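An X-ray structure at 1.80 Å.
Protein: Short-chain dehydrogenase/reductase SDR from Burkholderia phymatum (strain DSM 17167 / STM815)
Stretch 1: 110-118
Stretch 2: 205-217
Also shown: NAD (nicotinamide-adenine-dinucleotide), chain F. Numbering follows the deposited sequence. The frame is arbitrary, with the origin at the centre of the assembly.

Stretch 1, residues 110-118: SSANDWAWV
Stretch 2, residues 205-217: DAERVRPEALRNE

Stretch 1 enters as a loop and becomes helical at Ala 112 (phi/psi -55/-39), continuing past Val 118. Stretch 2 is mostly irregular, with 3-10 turns at 206-208 and 212-213; Arg 210 is extended (-71/130). The CA atoms of Asn 113 and Leu 214 come closest, 5.1 Å apart. The surface buried between the stretches, both sides summed, is 529 Å².

Ser 111 (-91/164) is the helix N-cap. In its p rotamer, Ser 111 OG accepts from Asp 114 N (3.0 Å) and donates to Asn 216 OD1 (2.6 Å). Buried Asp 114, chi1 m, accepts from Ser 111 N at OD2, at 2.9 Å. Asp 114 OD1 takes Asn 216 ND2 at 2.8 Å, nearly linear. Asn 216 is also m; its amide suits a place needing both donor and acceptor.

Asp 114 OD1 also forms a salt bridge with Arg 210, 2.8 Å from NH2 and 3.0 Å from NH1. The Arg 210 side chain runs t, t, m. Exposed Glu 207, chi1 and chi2 both m, receives Arg 210 NE at OE1 (2.8 Å) and NH2 at OE2 (2.7 Å). The cation of buried Arg 210 is thus paired with two carboxylates. Arg 210 NH1 also donates to Leu 214 O at 2.8 Å.

Asn 113, chi1 m, points toward stretch 2, and its ND2 donates to the backbone carbonyl Arg 215 O at 3.1 Å.

Buried Trp 117, chi1 t and chi2 41°, has the largest covered area, 154 Å². Arg 210 CB lies over one face, 3.8 Å from the Trp 117 six-membered ring centroid, a CH-pi contact. Trp 117 CH2 meets CB of small, buried Ala 206 at 3.8 Å, and Trp 117 CD1 meets Pro 211 CD at 3.6 Å. Leu 214, m and t, sets apolar CD1 3.9 Å from Trp 117 CB and CD2 4.2 Å from Ala 116 CB. One water accepts from Trp 117 NE1 (3.0 Å) and donates to Val 209 O (2.8 Å).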

# COMPACT_ATOMS: atom_id res chain seq x y z
N SER B 110 55.88 -10.60 -23.55
CA SER B 110 54.91 -10.68 -24.63
C SER B 110 55.47 -11.46 -25.82
O SER B 110 56.68 -11.54 -26.02
CB SER B 110 54.51 -9.28 -25.09
OG SER B 110 53.81 -8.56 -24.09
N SER B 111 54.57 -12.01 -26.62
CA SER B 111 54.97 -12.84 -27.74
C SER B 111 55.13 -12.00 -29.01
O SER B 111 54.66 -10.86 -29.09
CB SER B 111 53.93 -13.93 -27.99
OG SER B 111 52.71 -13.32 -28.37
N ALA B 112 55.79 -12.58 -30.01
CA ALA B 112 55.80 -11.98 -31.34
C ALA B 112 54.38 -11.75 -31.84
O ALA B 112 54.09 -10.71 -32.46
CB ALA B 112 56.58 -12.85 -32.32
N ASN B 113 53.48 -12.70 -31.58
CA ASN B 113 52.09 -12.54 -31.99
C ASN B 113 51.45 -11.33 -31.33
O ASN B 113 50.60 -10.66 -31.94
CB ASN B 113 51.29 -13.81 -31.67
CG ASN B 113 51.49 -14.92 -32.69
OD1 ASN B 113 52.07 -14.72 -33.76
ND2 ASN B 113 50.98 -16.11 -32.37
N ASP B 114 51.80 -11.05 -30.07
CA ASP B 114 51.25 -9.88 -29.41
C ASP B 114 51.65 -8.60 -30.14
O ASP B 114 50.82 -7.71 -30.37
CB ASP B 114 51.72 -9.80 -27.95
CG ASP B 114 51.15 -10.90 -27.07
OD1 ASP B 114 50.07 -11.46 -27.38
OD2 ASP B 114 51.81 -11.22 -26.05
N TRP B 115 52.93 -8.49 -30.50
CA TRP B 115 53.40 -7.33 -31.25
C TRP B 115 52.68 -7.22 -32.59
O TRP B 115 52.22 -6.14 -32.98
CB TRP B 115 54.91 -7.41 -31.47
CG TRP B 115 55.75 -7.18 -30.25
CD1 TRP B 115 56.22 -8.12 -29.38
CD2 TRP B 115 56.25 -5.92 -29.78
NE1 TRP B 115 56.96 -7.52 -28.39
CE2 TRP B 115 57.00 -6.17 -28.61
CE3 TRP B 115 56.13 -4.60 -30.23
CZ2 TRP B 115 57.64 -5.16 -27.89
CZ3 TRP B 115 56.76 -3.59 -29.51
CH2 TRP B 115 57.50 -3.88 -28.35
N ALA B 116 52.61 -8.33 -33.34
CA ALA B 116 51.96 -8.31 -34.64
C ALA B 116 50.49 -7.91 -34.53
O ALA B 116 49.96 -7.19 -35.39
CB ALA B 116 52.09 -9.67 -35.32
N TRP B 117 49.80 -8.40 -33.50
CA TRP B 117 48.38 -8.11 -33.35
C TRP B 117 48.16 -6.62 -33.07
O TRP B 117 47.42 -5.94 -33.80
CB TRP B 117 47.80 -8.95 -32.22
CG TRP B 117 46.34 -8.67 -31.92
CD1 TRP B 117 45.34 -8.45 -32.83
CD2 TRP B 117 45.73 -8.58 -30.62
NE1 TRP B 117 44.14 -8.25 -32.17
CE2 TRP B 117 44.36 -8.31 -30.82
CE3 TRP B 117 46.22 -8.70 -29.31
CZ2 TRP B 117 43.46 -8.17 -29.75
CZ3 TRP B 117 45.32 -8.55 -28.25
CH2 TRP B 117 43.96 -8.29 -28.47
N VAL B 118 48.81 -6.10 -32.03
CA VAL B 118 48.58 -4.72 -31.62
C VAL B 118 49.04 -3.76 -32.70
O VAL B 118 48.34 -2.78 -33.02
CB VAL B 118 49.30 -4.43 -30.28
CG1 VAL B 118 49.06 -2.97 -29.85
CG2 VAL B 118 48.83 -5.40 -29.21
N ASP B 205 38.77 -5.67 -23.00
CA ASP B 205 38.36 -6.98 -23.46
C ASP B 205 38.78 -7.24 -24.90
O ASP B 205 38.15 -8.05 -25.59
CB ASP B 205 36.85 -7.14 -23.33
CG ASP B 205 36.48 -8.35 -22.54
OD1 ASP B 205 36.54 -8.25 -21.29
OD2 ASP B 205 36.15 -9.39 -23.16
N ALA B 206 39.85 -6.58 -25.36
CA ALA B 206 40.25 -6.66 -26.77
C ALA B 206 40.54 -8.10 -27.21
O ALA B 206 40.44 -8.41 -28.40
CB ALA B 206 41.46 -5.76 -27.03
N GLU B 207 40.91 -8.98 -26.27
CA GLU B 207 41.22 -10.36 -26.64
C GLU B 207 40.07 -11.02 -27.38
O GLU B 207 40.30 -11.98 -28.13
CB GLU B 207 41.56 -11.20 -25.41
CG GLU B 207 42.94 -10.91 -24.81
CD GLU B 207 44.10 -11.40 -25.69
OE1 GLU B 207 43.88 -12.29 -26.55
OE2 GLU B 207 45.23 -10.89 -25.51
N ARG B 208 38.84 -10.52 -27.20
CA ARG B 208 37.68 -11.12 -27.85
C ARG B 208 37.78 -11.03 -29.37
O ARG B 208 37.17 -11.85 -30.07
CB ARG B 208 36.37 -10.46 -27.36
CG ARG B 208 36.06 -9.08 -27.97
CD ARG B 208 34.97 -8.30 -27.17
NE ARG B 208 34.70 -6.96 -27.70
CZ ARG B 208 35.40 -5.86 -27.39
NH1 ARG B 208 36.44 -5.93 -26.56
NH2 ARG B 208 35.08 -4.68 -27.92
N VAL B 209 38.54 -10.06 -29.90
CA VAL B 209 38.69 -9.93 -31.35
C VAL B 209 40.13 -10.19 -31.80
O VAL B 209 40.51 -9.77 -32.89
CB VAL B 209 38.19 -8.57 -31.87
CG1 VAL B 209 36.67 -8.46 -31.74
CG2 VAL B 209 38.91 -7.41 -31.16
N ARG B 210 40.94 -10.86 -30.99
CA ARG B 210 42.25 -11.28 -31.49
C ARG B 210 42.04 -12.39 -32.50
O ARG B 210 41.29 -13.34 -32.23
CB ARG B 210 43.16 -11.76 -30.35
CG ARG B 210 44.55 -12.22 -30.84
CD ARG B 210 45.26 -13.12 -29.83
NE ARG B 210 45.69 -12.39 -28.65
CZ ARG B 210 46.95 -12.01 -28.41
NH1 ARG B 210 47.92 -12.29 -29.28
NH2 ARG B 210 47.23 -11.34 -27.30
N PRO B 211 42.64 -12.31 -33.69
CA PRO B 211 42.45 -13.36 -34.69
C PRO B 211 43.09 -14.66 -34.24
O PRO B 211 44.08 -14.67 -33.51
CB PRO B 211 43.14 -12.81 -35.94
CG PRO B 211 44.09 -11.82 -35.44
CD PRO B 211 43.47 -11.21 -34.21
N GLU B 212 42.49 -15.77 -34.69
CA GLU B 212 42.95 -17.08 -34.24
C GLU B 212 44.41 -17.31 -34.58
O GLU B 212 45.15 -17.92 -33.80
CB GLU B 212 42.07 -18.18 -34.84
CG GLU B 212 42.53 -19.61 -34.56
CD GLU B 212 42.22 -20.10 -33.14
OE1 GLU B 212 42.73 -21.18 -32.76
OE2 GLU B 212 41.46 -19.41 -32.41
N ALA B 213 44.86 -16.80 -35.73
CA ALA B 213 46.23 -17.03 -36.15
C ALA B 213 47.25 -16.36 -35.23
O ALA B 213 48.41 -16.77 -35.21
CB ALA B 213 46.43 -16.55 -37.58
N LEU B 214 46.84 -15.35 -34.46
CA LEU B 214 47.76 -14.67 -33.56
C LEU B 214 47.55 -15.06 -32.10
O LEU B 214 48.06 -14.37 -31.21
CB LEU B 214 47.62 -13.16 -33.74
CG LEU B 214 48.03 -12.70 -35.14
CD1 LEU B 214 47.71 -11.22 -35.39
CD2 LEU B 214 49.51 -12.99 -35.35
N ARG B 215 46.82 -16.14 -31.82
CA ARG B 215 46.64 -16.57 -30.45
C ARG B 215 47.96 -17.05 -29.85
O ARG B 215 48.89 -17.46 -30.55
CB ARG B 215 45.62 -17.69 -30.36
CG ARG B 215 44.24 -17.27 -30.77
CD ARG B 215 43.18 -17.95 -29.92
NE ARG B 215 41.90 -17.98 -30.60
CZ ARG B 215 41.08 -16.93 -30.72
NH1 ARG B 215 39.93 -17.07 -31.37
NH2 ARG B 215 41.42 -15.76 -30.20
N ASN B 216 48.03 -17.00 -28.52
CA ASN B 216 49.18 -17.46 -27.76
C ASN B 216 48.90 -18.85 -27.21
O ASN B 216 47.89 -19.04 -26.51
CB ASN B 216 49.50 -16.49 -26.61
CG ASN B 216 49.93 -15.13 -27.11
OD1 ASN B 216 50.76 -15.03 -28.01
ND2 ASN B 216 49.35 -14.07 -26.53
N GLU B 217 49.77 -19.80 -27.52
CA GLU B 217 49.62 -21.12 -26.92
C GLU B 217 49.94 -21.08 -25.43
O GLU B 217 49.33 -21.80 -24.64
CB GLU B 217 50.52 -22.14 -27.64
PA NAD F . 36.26 -0.85 -27.74
O1A NAD F . 36.72 -2.23 -27.51
O2A NAD F . 34.94 -0.51 -27.02
O5B NAD F . 36.11 -0.47 -29.28
C5B NAD F . 37.16 -0.79 -30.22
C4B NAD F . 36.52 -1.53 -31.36
O4B NAD F . 37.52 -1.84 -32.35
C3B NAD F . 35.83 -2.86 -30.99
O3B NAD F . 34.47 -2.87 -31.39
C2B NAD F . 36.64 -3.91 -31.76
O2B NAD F . 35.83 -4.98 -32.23
C1B NAD F . 37.17 -3.08 -32.92
N9A NAD F . 38.35 -3.65 -33.57
C8A NAD F . 39.41 -4.27 -32.98
N7A NAD F . 40.27 -4.79 -33.83
C5A NAD F . 39.73 -4.48 -35.07
C6A NAD F . 40.15 -4.76 -36.38
N6A NAD F . 41.21 -5.52 -36.67
N1A NAD F . 39.41 -4.27 -37.40
C2A NAD F . 38.30 -3.57 -37.11
N3A NAD F . 37.79 -3.27 -35.91
C4A NAD F . 38.55 -3.76 -34.93
O3 NAD F . 37.38 0.17 -27.26
PN NAD F . 37.53 1.75 -27.42
O1N NAD F . 36.26 2.34 -27.92
O2N NAD F . 38.09 2.26 -26.15
O5D NAD F . 38.65 1.79 -28.54
C5D NAD F . 38.68 2.83 -29.55
C4D NAD F . 40.07 3.43 -29.57
O4D NAD F . 40.29 4.23 -28.38
C3D NAD F . 41.22 2.42 -29.62
O3D NAD F . 42.19 2.85 -30.56
C2D NAD F . 41.81 2.50 -28.20
O2D NAD F . 43.18 2.14 -28.20
C1D NAD F . 41.58 3.98 -27.92
N1N NAD F . 41.67 4.43 -26.45
C2N NAD F . 40.82 3.90 -25.56
C3N NAD F . 40.85 4.31 -24.24
C7N NAD F . 39.84 3.89 -23.22
O7N NAD F . 40.10 4.02 -22.01
N7N NAD F . 38.74 3.29 -23.65
C4N NAD F . 41.77 5.29 -23.87
C5N NAD F . 42.62 5.83 -24.82
C6N NAD F . 42.57 5.38 -26.11
O HOH W 1 41.71 -7.33 -33.70